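Local coordinates for hypothetical protein Ta0583 (Thermoplasma acidophilum, PDB 2FSJ) that binds ATP and polymerizes into bundles of helical filaments in a reaction that requires nucleoside triphosphate, optimally ATP, at residues I195-R200 against I224-A229; D277-I282 against N308-R313; Y30-V35 against D329-N334. All blocks are in the same frame, centred on the assembly; numbering follows the deposited sequence.

Contact 1 (I195-R200 against I224-A229)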
loop_
_atom_site.group_PDB
_atom_site.type_symbol
_atom_site.label_atom_id
_atom_site.label_comp_id
_atom_site.label_asym_id
_atom_site.label_seq_id
_atom_site.Cartn_x
_atom_site.Cartn_y
_atom_site.Cartn_z
ATOM N N ILE A 195 1.964 -7.353 10.260
ATOM C CA ILE A 195 3.174 -7.521 9.464
ATOM C C ILE A 195 2.806 -7.239 7.998
ATOM O O ILE A 195 2.103 -8.025 7.350
ATOM C CB ILE A 195 3.732 -8.939 9.649
ATOM C CG1 ILE A 195 4.037 -9.216 11.130
ATOM C CG2 ILE A 195 5.001 -9.117 8.793
ATOM C CD1 ILE A 195 4.197 -10.691 11.455
ATOM N N ASP A 196 3.202 -6.073 7.497
ATOM C CA ASP A 196 2.792 -5.603 6.161
ATOM C C ASP A 196 3.967 -5.737 5.199
ATOM O O ASP A 196 4.884 -4.941 5.240
ATOM C CB ASP A 196 2.393 -4.160 6.315
ATOM C CG ASP A 196 1.710 -3.582 5.101
ATOM O OD1 ASP A 196 1.768 -4.170 3.998
ATOM O OD2 ASP A 196 1.088 -2.499 5.194
ATOM N N VAL A 197 3.954 -6.765 4.364
ATOM C CA VAL A 197 5.067 -7.045 3.484
ATOM C C VAL A 197 4.768 -6.339 2.165
ATOM O O VAL A 197 3.850 -6.734 1.426
ATOM C CB VAL A 197 5.271 -8.573 3.189
ATOM C CG1 VAL A 197 6.529 -8.748 2.367
ATOM C CG2 VAL A 197 5.442 -9.355 4.469
ATOM N N GLY A 198 5.473 -5.263 1.924
ATOM C CA GLY A 198 5.362 -4.564 0.655
ATOM C C GLY A 198 6.517 -4.923 -0.284
ATOM O O GLY A 198 7.285 -5.858 -0.022
ATOM N N SER A 199 6.623 -4.162 -1.374
ATOM C CA SER A 199 7.671 -4.375 -2.361
ATOM C C SER A 199 9.066 -4.053 -1.817
ATOM O O SER A 199 10.009 -4.829 -1.966
ATOM C CB SER A 199 7.376 -3.542 -3.620
ATOM O OG SER A 199 8.177 -3.999 -4.708
ATOM N N ARG A 200 9.195 -2.913 -1.155
ATOM C CA ARG A 200 10.494 -2.444 -0.674
ATOM C C ARG A 200 10.722 -2.502 0.834
ATOM O O ARG A 200 11.867 -2.572 1.298
ATOM C CB ARG A 200 10.681 -1.007 -1.184
ATOM C CG ARG A 200 11.210 -0.983 -2.617
ATOM C CD ARG A 200 11.249 0.392 -3.209
ATOM N NE ARG A 200 12.451 1.163 -2.895
ATOM C CZ ARG A 200 13.623 1.035 -3.513
ATOM N NH1 ARG A 200 13.805 0.125 -4.467
ATOM N NH2 ARG A 200 14.630 1.816 -3.161
ATOM N N ILE A 224 13.250 -4.527 3.691
ATOM C CA ILE A 224 13.229 -5.766 2.895
ATOM C C ILE A 224 11.787 -6.009 2.537
ATOM O O ILE A 224 10.880 -5.685 3.340
ATOM C CB ILE A 224 13.883 -6.967 3.669
ATOM C CG1 ILE A 224 14.244 -8.101 2.692
ATOM C CG2 ILE A 224 12.989 -7.498 4.781
ATOM C CD1 ILE A 224 14.971 -9.343 3.337
ATOM N N GLY A 225 11.555 -6.526 1.334
ATOM C CA GLY A 225 10.217 -6.852 0.877
ATOM C C GLY A 225 10.247 -7.736 -0.377
ATOM O O GLY A 225 11.299 -8.248 -0.753
ATOM N N VAL A 226 9.120 -7.836 -1.062
ATOM C CA VAL A 226 8.986 -8.708 -2.213
ATOM C C VAL A 226 9.977 -8.329 -3.325
ATOM O O VAL A 226 10.344 -9.169 -4.066
ATOM C CB VAL A 226 7.557 -8.709 -2.787
ATOM C CG1 VAL A 226 7.464 -9.703 -3.980
ATOM C CG2 VAL A 226 6.531 -9.077 -1.705
ATOM N N GLY A 227 10.363 -7.060 -3.438
ATOM C CA GLY A 227 11.323 -6.627 -4.445
ATOM C C GLY A 227 12.679 -7.253 -4.313
ATOM O O GLY A 227 13.392 -7.433 -5.296
ATOM N N ASP A 228 13.046 -7.607 -3.097
ATOM C CA ASP A 228 14.296 -8.337 -2.859
ATOM C C ASP A 228 14.230 -9.752 -3.408
ATOM O O ASP A 228 15.212 -10.234 -3.969
ATOM C CB ASP A 228 14.635 -8.345 -1.403
ATOM C CG ASP A 228 14.833 -6.916 -0.850
ATOM O OD1 ASP A 228 15.816 -6.243 -1.248
ATOM O OD2 ASP A 228 14.014 -6.357 -0.085
ATOM N N ALA A 229 13.069 -10.382 -3.300
ATOM C CA ALA A 229 12.839 -11.696 -3.920
ATOM C C ALA A 229 12.806 -11.587 -5.444
ATOM O O ALA A 229 13.396 -12.426 -6.111
ATOM C CB ALA A 229 11.557 -12.366 -3.389
#

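Contact 2 (D277-I282 against N308-R313)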
loop_
_atom_site.group_PDB
_atom_site.type_symbol
_atom_site.label_atom_id
_atom_site.label_comp_id
_atom_site.label_asym_id
_atom_site.label_seq_id
_atom_site.Cartn_x
_atom_site.Cartn_y
_atom_site.Cartn_z
ATOM N N ASP A 277 13.637 -17.685 1.998
ATOM C CA ASP A 277 14.695 -16.833 2.514
ATOM C C ASP A 277 14.140 -15.483 2.935
ATOM O O ASP A 277 14.508 -14.996 3.981
ATOM C CB ASP A 277 15.810 -16.608 1.491
ATOM C CG ASP A 277 16.959 -15.811 2.064
ATOM O OD1 ASP A 277 17.572 -16.238 3.071
ATOM O OD2 ASP A 277 17.297 -14.694 1.630
ATOM N N LEU A 278 13.250 -14.895 2.142
ATOM C CA LEU A 278 12.646 -13.592 2.524
ATOM C C LEU A 278 11.886 -13.719 3.849
ATOM O O LEU A 278 12.077 -12.932 4.787
ATOM C CB LEU A 278 11.699 -13.138 1.437
ATOM C CG LEU A 278 10.815 -11.911 1.673
ATOM C CD1 LEU A 278 11.734 -10.701 2.073
ATOM C CD2 LEU A 278 10.020 -11.635 0.473
ATOM N N ALA A 279 11.029 -14.726 3.917
ATOM C CA ALA A 279 10.276 -15.035 5.123
ATOM C C ALA A 279 11.168 -15.263 6.330
ATOM O O ALA A 279 10.925 -14.681 7.395
ATOM C CB ALA A 279 9.368 -16.260 4.904
ATOM N N ASN A 280 12.186 -16.090 6.181
ATOM C CA ASN A 280 13.100 -16.370 7.260
ATOM C C ASN A 280 13.774 -15.079 7.800
ATOM O O ASN A 280 13.925 -14.923 9.038
ATOM C CB ASN A 280 14.150 -17.442 6.833
ATOM C CG ASN A 280 13.551 -18.832 6.704
ATOM O OD1 ASN A 280 12.429 -19.086 7.155
ATOM N ND2 ASN A 280 14.298 -19.736 6.136
ATOM N N ARG A 281 14.150 -14.145 6.914
ATOM C CA ARG A 281 14.815 -12.920 7.367
ATOM C C ARG A 281 13.851 -12.035 8.136
ATOM O O ARG A 281 14.230 -11.453 9.150
ATOM C CB ARG A 281 15.406 -12.106 6.221
ATOM C CG ARG A 281 16.668 -12.759 5.639
ATOM C CD ARG A 281 17.303 -11.952 4.545
ATOM N NE ARG A 281 18.527 -12.581 4.030
ATOM C CZ ARG A 281 19.782 -12.292 4.420
ATOM N NH1 ARG A 281 20.037 -11.378 5.371
ATOM N NH2 ARG A 281 20.792 -12.936 3.844
ATOM N N ILE A 282 12.609 -11.955 7.679
ATOM C CA ILE A 282 11.622 -11.151 8.380
ATOM C C ILE A 282 11.324 -11.731 9.745
ATOM O O ILE A 282 11.306 -10.993 10.755
ATOM C CB ILE A 282 10.331 -11.013 7.539
ATOM C CG1 ILE A 282 10.606 -10.166 6.297
ATOM C CG2 ILE A 282 9.201 -10.410 8.357
ATOM C CD1 ILE A 282 9.622 -10.432 5.174
ATOM N N ASN A 308 0.299 -12.546 0.547
ATOM C CA ASN A 308 -0.183 -13.594 -0.396
ATOM C C ASN A 308 0.828 -14.685 -0.685
ATOM O O ASN A 308 0.468 -15.824 -0.994
ATOM C CB ASN A 308 -0.509 -12.996 -1.748
ATOM C CG ASN A 308 -1.837 -12.388 -1.782
ATOM O OD1 ASN A 308 -1.977 -11.270 -2.246
ATOM N ND2 ASN A 308 -2.854 -13.117 -1.292
ATOM N N LEU A 309 2.099 -14.316 -0.656
ATOM C CA LEU A 309 3.178 -15.243 -0.954
ATOM C C LEU A 309 3.789 -15.997 0.219
ATOM O O LEU A 309 4.253 -17.130 0.057
ATOM C CB LEU A 309 4.298 -14.467 -1.638
ATOM C CG LEU A 309 3.915 -13.983 -3.037
ATOM C CD1 LEU A 309 4.910 -12.956 -3.525
ATOM C CD2 LEU A 309 3.808 -15.185 -4.011
ATOM N N ILE A 310 3.884 -15.353 1.383
ATOM C CA ILE A 310 4.610 -15.930 2.519
ATOM C C ILE A 310 3.875 -15.770 3.877
ATOM O O ILE A 310 4.442 -16.056 4.902
ATOM C CB ILE A 310 6.042 -15.255 2.655
ATOM C CG1 ILE A 310 5.905 -13.746 2.855
ATOM C CG2 ILE A 310 6.946 -15.605 1.474
ATOM C CD1 ILE A 310 7.182 -13.041 3.296
ATOM N N GLY A 311 2.672 -15.232 3.891
ATOM C CA GLY A 311 1.995 -14.884 5.148
ATOM C C GLY A 311 1.894 -16.044 6.142
ATOM O O GLY A 311 2.114 -15.880 7.370
ATOM N N ASP A 312 1.587 -17.224 5.605
ATOM C CA ASP A 312 1.405 -18.418 6.418
ATOM C C ASP A 312 2.635 -18.757 7.226
ATOM O O ASP A 312 2.520 -19.303 8.316
ATOM C CB ASP A 312 1.037 -19.633 5.577
ATOM C CG ASP A 312 -0.423 -19.616 5.108
ATOM O OD1 ASP A 312 -1.210 -18.793 5.607
ATOM O OD2 ASP A 312 -0.851 -20.419 4.245
ATOM N N ARG A 313 3.805 -18.456 6.674
ATOM C CA ARG A 313 5.051 -18.696 7.356
ATOM C C ARG A 313 5.188 -17.917 8.643
ATOM O O ARG A 313 6.024 -18.285 9.456
ATOM C CB ARG A 313 6.256 -18.325 6.488
ATOM C CG ARG A 313 6.518 -19.212 5.324
ATOM C CD ARG A 313 7.019 -20.621 5.726
ATOM N NE ARG A 313 8.037 -20.611 6.785
ATOM C CZ ARG A 313 9.258 -20.092 6.669
ATOM N NH1 ARG A 313 9.666 -19.547 5.541
ATOM N NH2 ARG A 313 10.079 -20.132 7.687
#

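Contact 3 (Y30-V35 against D329-N334)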
loop_
_atom_site.group_PDB
_atom_site.type_symbol
_atom_site.label_atom_id
_atom_site.label_comp_id
_atom_site.label_asym_id
_atom_site.label_seq_id
_atom_site.Cartn_x
_atom_site.Cartn_y
_atom_site.Cartn_z
ATOM N N TYR A 30 3.411 2.455 -1.900
ATOM C CA TYR A 30 4.566 2.396 -2.835
ATOM C C TYR A 30 4.143 1.647 -4.100
ATOM O O TYR A 30 4.449 2.053 -5.248
ATOM C CB TYR A 30 5.810 1.697 -2.186
ATOM C CG TYR A 30 6.847 1.413 -3.247
ATOM C CD1 TYR A 30 7.670 2.435 -3.731
ATOM C CD2 TYR A 30 6.880 0.182 -3.895
ATOM C CE1 TYR A 30 8.557 2.213 -4.794
ATOM C CE2 TYR A 30 7.780 -0.054 -4.979
ATOM C CZ TYR A 30 8.619 0.967 -5.410
ATOM O OH TYR A 30 9.499 0.772 -6.475
ATOM N N GLY A 31 3.398 0.553 -3.902
ATOM C CA GLY A 31 2.999 -0.317 -4.988
ATOM C C GLY A 31 1.698 0.053 -5.685
ATOM O O GLY A 31 1.640 0.125 -6.927
ATOM N N ASP A 32 0.634 0.213 -4.894
ATOM C CA ASP A 32 -0.716 0.438 -5.402
ATOM C C ASP A 32 -1.377 1.504 -4.569
ATOM O O ASP A 32 -1.049 1.614 -3.382
ATOM C CB ASP A 32 -1.606 -0.806 -5.317
ATOM C CG ASP A 32 -1.147 -1.910 -6.267
ATOM O OD1 ASP A 32 -1.269 -1.744 -7.506
ATOM O OD2 ASP A 32 -0.581 -2.940 -5.837
ATOM N N THR A 33 -2.304 2.261 -5.193
ATOM C CA THR A 33 -3.121 3.271 -4.527
ATOM C C THR A 33 -4.516 2.657 -4.421
ATOM O O THR A 33 -5.053 2.157 -5.408
ATOM C CB THR A 33 -3.084 4.584 -5.389
ATOM O OG1 THR A 33 -1.747 5.131 -5.325
ATOM C CG2 THR A 33 -4.025 5.663 -4.897
ATOM N N LYS A 34 -5.081 2.701 -3.225
ATOM C CA LYS A 34 -6.392 2.176 -2.911
ATOM C C LYS A 34 -7.275 3.300 -2.466
ATOM O O LYS A 34 -6.836 4.160 -1.698
ATOM C CB LYS A 34 -6.260 1.216 -1.716
ATOM C CG LYS A 34 -5.682 -0.161 -2.035
ATOM C CD LYS A 34 -4.205 -0.233 -2.248
ATOM C CE LYS A 34 -3.427 0.158 -1.035
ATOM N NZ LYS A 34 -1.939 -0.040 -1.198
ATOM N N VAL A 35 -8.534 3.225 -2.862
ATOM C CA VAL A 35 -9.578 4.169 -2.504
ATOM C C VAL A 35 -10.835 3.409 -2.047
ATOM O O VAL A 35 -11.266 2.416 -2.696
ATOM C CB VAL A 35 -9.937 5.107 -3.756
ATOM C CG1 VAL A 35 -10.716 6.332 -3.334
ATOM C CG2 VAL A 35 -8.717 5.445 -4.550
ATOM N N ASP A 329 -9.752 -8.638 1.070
ATOM C CA ASP A 329 -9.435 -7.510 1.968
ATOM C C ASP A 329 -7.940 -7.195 2.189
ATOM O O ASP A 329 -7.660 -6.110 2.723
ATOM C CB ASP A 329 -10.131 -7.698 3.348
ATOM C CG ASP A 329 -11.665 -7.428 3.334
ATOM O OD1 ASP A 329 -12.248 -6.923 2.347
ATOM O OD2 ASP A 329 -12.423 -7.686 4.322
ATOM N N LEU A 330 -6.981 -8.071 1.823
ATOM C CA LEU A 330 -5.560 -7.863 2.172
ATOM C C LEU A 330 -4.927 -6.525 1.767
ATOM O O LEU A 330 -4.044 -5.998 2.459
ATOM C CB LEU A 330 -4.635 -8.903 1.499
ATOM C CG LEU A 330 -4.272 -10.228 2.172
ATOM C CD1 LEU A 330 -3.427 -11.067 1.192
ATOM C CD2 LEU A 330 -3.581 -10.049 3.483
ATOM N N GLN A 331 -5.276 -6.092 0.560
ATOM C CA GLN A 331 -4.714 -4.889 -0.023
ATOM C C GLN A 331 -5.459 -3.679 0.484
ATOM O O GLN A 331 -4.973 -2.586 0.395
ATOM C CB GLN A 331 -4.769 -4.963 -1.562
ATOM C CG GLN A 331 -3.792 -6.049 -2.099
ATOM C CD GLN A 331 -2.678 -5.586 -3.062
ATOM O OE1 GLN A 331 -2.305 -6.354 -3.965
ATOM N NE2 GLN A 331 -2.113 -4.400 -2.850
ATOM N N PHE A 332 -6.632 -3.891 1.051
ATOM C CA PHE A 332 -7.507 -2.805 1.429
ATOM C C PHE A 332 -7.658 -2.570 2.913
ATOM O O PHE A 332 -8.318 -1.602 3.322
ATOM C CB PHE A 332 -8.898 -3.081 0.853
ATOM C CG PHE A 332 -8.979 -2.847 -0.636
ATOM C CD1 PHE A 332 -9.060 -1.559 -1.151
ATOM C CD2 PHE A 332 -8.990 -3.934 -1.518
ATOM C CE1 PHE A 332 -9.129 -1.356 -2.527
ATOM C CE2 PHE A 332 -9.098 -3.717 -2.904
ATOM C CZ PHE A 332 -9.130 -2.422 -3.381
ATOM N N ALA A 333 -7.099 -3.443 3.728
ATOM C CA ALA A 333 -7.438 -3.425 5.152
ATOM C C ALA A 333 -7.128 -2.084 5.788
ATOM O O ALA A 333 -7.934 -1.545 6.592
ATOM C CB ALA A 333 -6.743 -4.595 5.905
ATOM N N ASN A 334 -5.956 -1.510 5.489
ATOM C CA ASN A 334 -5.620 -0.188 6.054
ATOM C C ASN A 334 -6.587 0.865 5.572
ATOM O O ASN A 334 -7.087 1.668 6.372
ATOM C CB ASN A 334 -4.168 0.225 5.747
ATOM C CG ASN A 334 -3.152 -0.420 6.700
ATOM O OD1 ASN A 334 -2.126 -1.004 6.273
ATOM N ND2 ASN A 334 -3.390 -0.256 7.982
HETATM O O HOH W 1 0.462 -3.107 -3.535
HETATM O O HOH W 2 -2.014 -2.784 -0.795
#

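Contact 1 (I195-R200 against I224-A229)
V226 lays its CG2 methyl across the end of V197 and beside the carbonyl of G198, with CG2 3.7 Å from G198 O and 4.1 Å from V197 CG1. The two valines cross at about a right angle. In both, CG1 is anti to the backbone N, but V197 reaches across with CG1 and V226 with CG2. Next to this small apolar patch the backbones come together. V226 N donates to G198 O at 2.9 Å, and the same oxygen meets G225 CA at 3.2 Å in a C-H...O contact. One residue on, S199 O accepts from G227 N at 2.7 Å. The turn after strand 191-197, with S199 among the ATP-binding residues, has the position and the D-x-G sequence expected of the second phosphate loop of actin-like ATPases, and here its carbonyls are tied to the start of helix 226-241. G225 and G227 carry no side chains, and this lets the loop come so close. D228 turns back on the same bend: its OD2 takes the G225 N-H at 2.8 Å on the anti lone pair, while D228 N reaches G225 O.

Contact 2 (D277-I282 against N308-R313)
I310 and R313 both face helix 268-290, the first with an apolar branch and the second with a charged end, and A279 sits between them. The ethyl arm of I310 projects from between the backbone N and the carbonyl carbon (chi1 59°), which carries CD1 into the helix surface. There CD1 rests 4.0 Å from I282 CD1 and 4.1 Å from L278 CG, and I310 crosses each of these side chains at about a right angle. Nearer the backbone, I310 CB faces A279 CB at 4.1 Å.

On the other flank R313 bends at chi2 and chi3, folding its chain past A279 so that NH1 comes 3.4 Å from A279 CB. Its guanidinium ends at the amide of N280, the two planes 85° apart. N280 OD1 lies essentially in the guanidinium plane and receives NH2 at 2.6 Å, nearly straight down its C=O bond (166°); NH1 adds a weak second bond to that oxygen at 3.2 Å. E276 makes a salt bridge with NH1 and E316 with NH2, so both terminal nitrogens have an acidic partner in addition to N280. The short helix 307-310 begins in the glycine-rich ATP-binding segment that contains N308. Its seating on the long helix is consistent with the adenosine-motif region of actin-fold ATPases, where such a loop and helix follow a strand of the second domain's sheet.

Contact 3 (Y30-V35 against D329-N334)
K34 curls over the turn at Q331 and F332, and its aliphatic carbons form the tightly packed part of the contact. Bends at chi2 and chi3 fold the chain back along its own strand. CG meets F332 CE1 at 3.7 Å, and the methylenes run past the carbonyl of Q331, with CE 3.5 Å from Q331 O. The same fold brings the ammonium group to its own strand, where NZ donates to D32 O at 2.9 Å from above the carbonyl plane (52° out of it) and not along a lone pair.

The polar side is looser, for no direct hydrogen bond joins the two segments and water does the work. One water accepts hydrogen bonds from K34 NZ at 2.8 Å and Q331 NE2 at 2.6 Å and donates one to Q331 O at 3.2 Å. A second water accepts from Q331 NE2 at 3.0 Å and donates to D32 OD2, linking a carboxylate and an amide whose planes stand 67° apart. NZ also hydrogen-bonds a glycerol and has a long, weak ion pair with D27.

D32, K34 and Q331 all bind ATP. Between the turn at strand 32-36 and the segment before helix 333-343 their polar groups are linked across the contact through water and not by direct bonds, consistent with a polar, hydrated wall of the nucleotide pocket.

In the fold
From the N terminus the chain enters contact 3 at 30-35 and returns to it at 329-334, some 290 residues later. That long loop encloses the other two, which follow one another without crossing: contact 1 closes at 224-229 before contact 2 opens at 277-282 and closes at 308-313. Contact 1 ties the turn after strand 191-197, in the four-stranded sheet, to helix 226-241; contact 2 ties helix 268-290 to the helix that follows strand 297-303. They abut where I224 packs on L278 and R281. Contact 3 connects the seven-stranded sheet to the C-terminal segment. Y30 against S199 and R200 joins contacts 1 and 3 at the ATP site, and L330 against N308 links contacts 2 and 3.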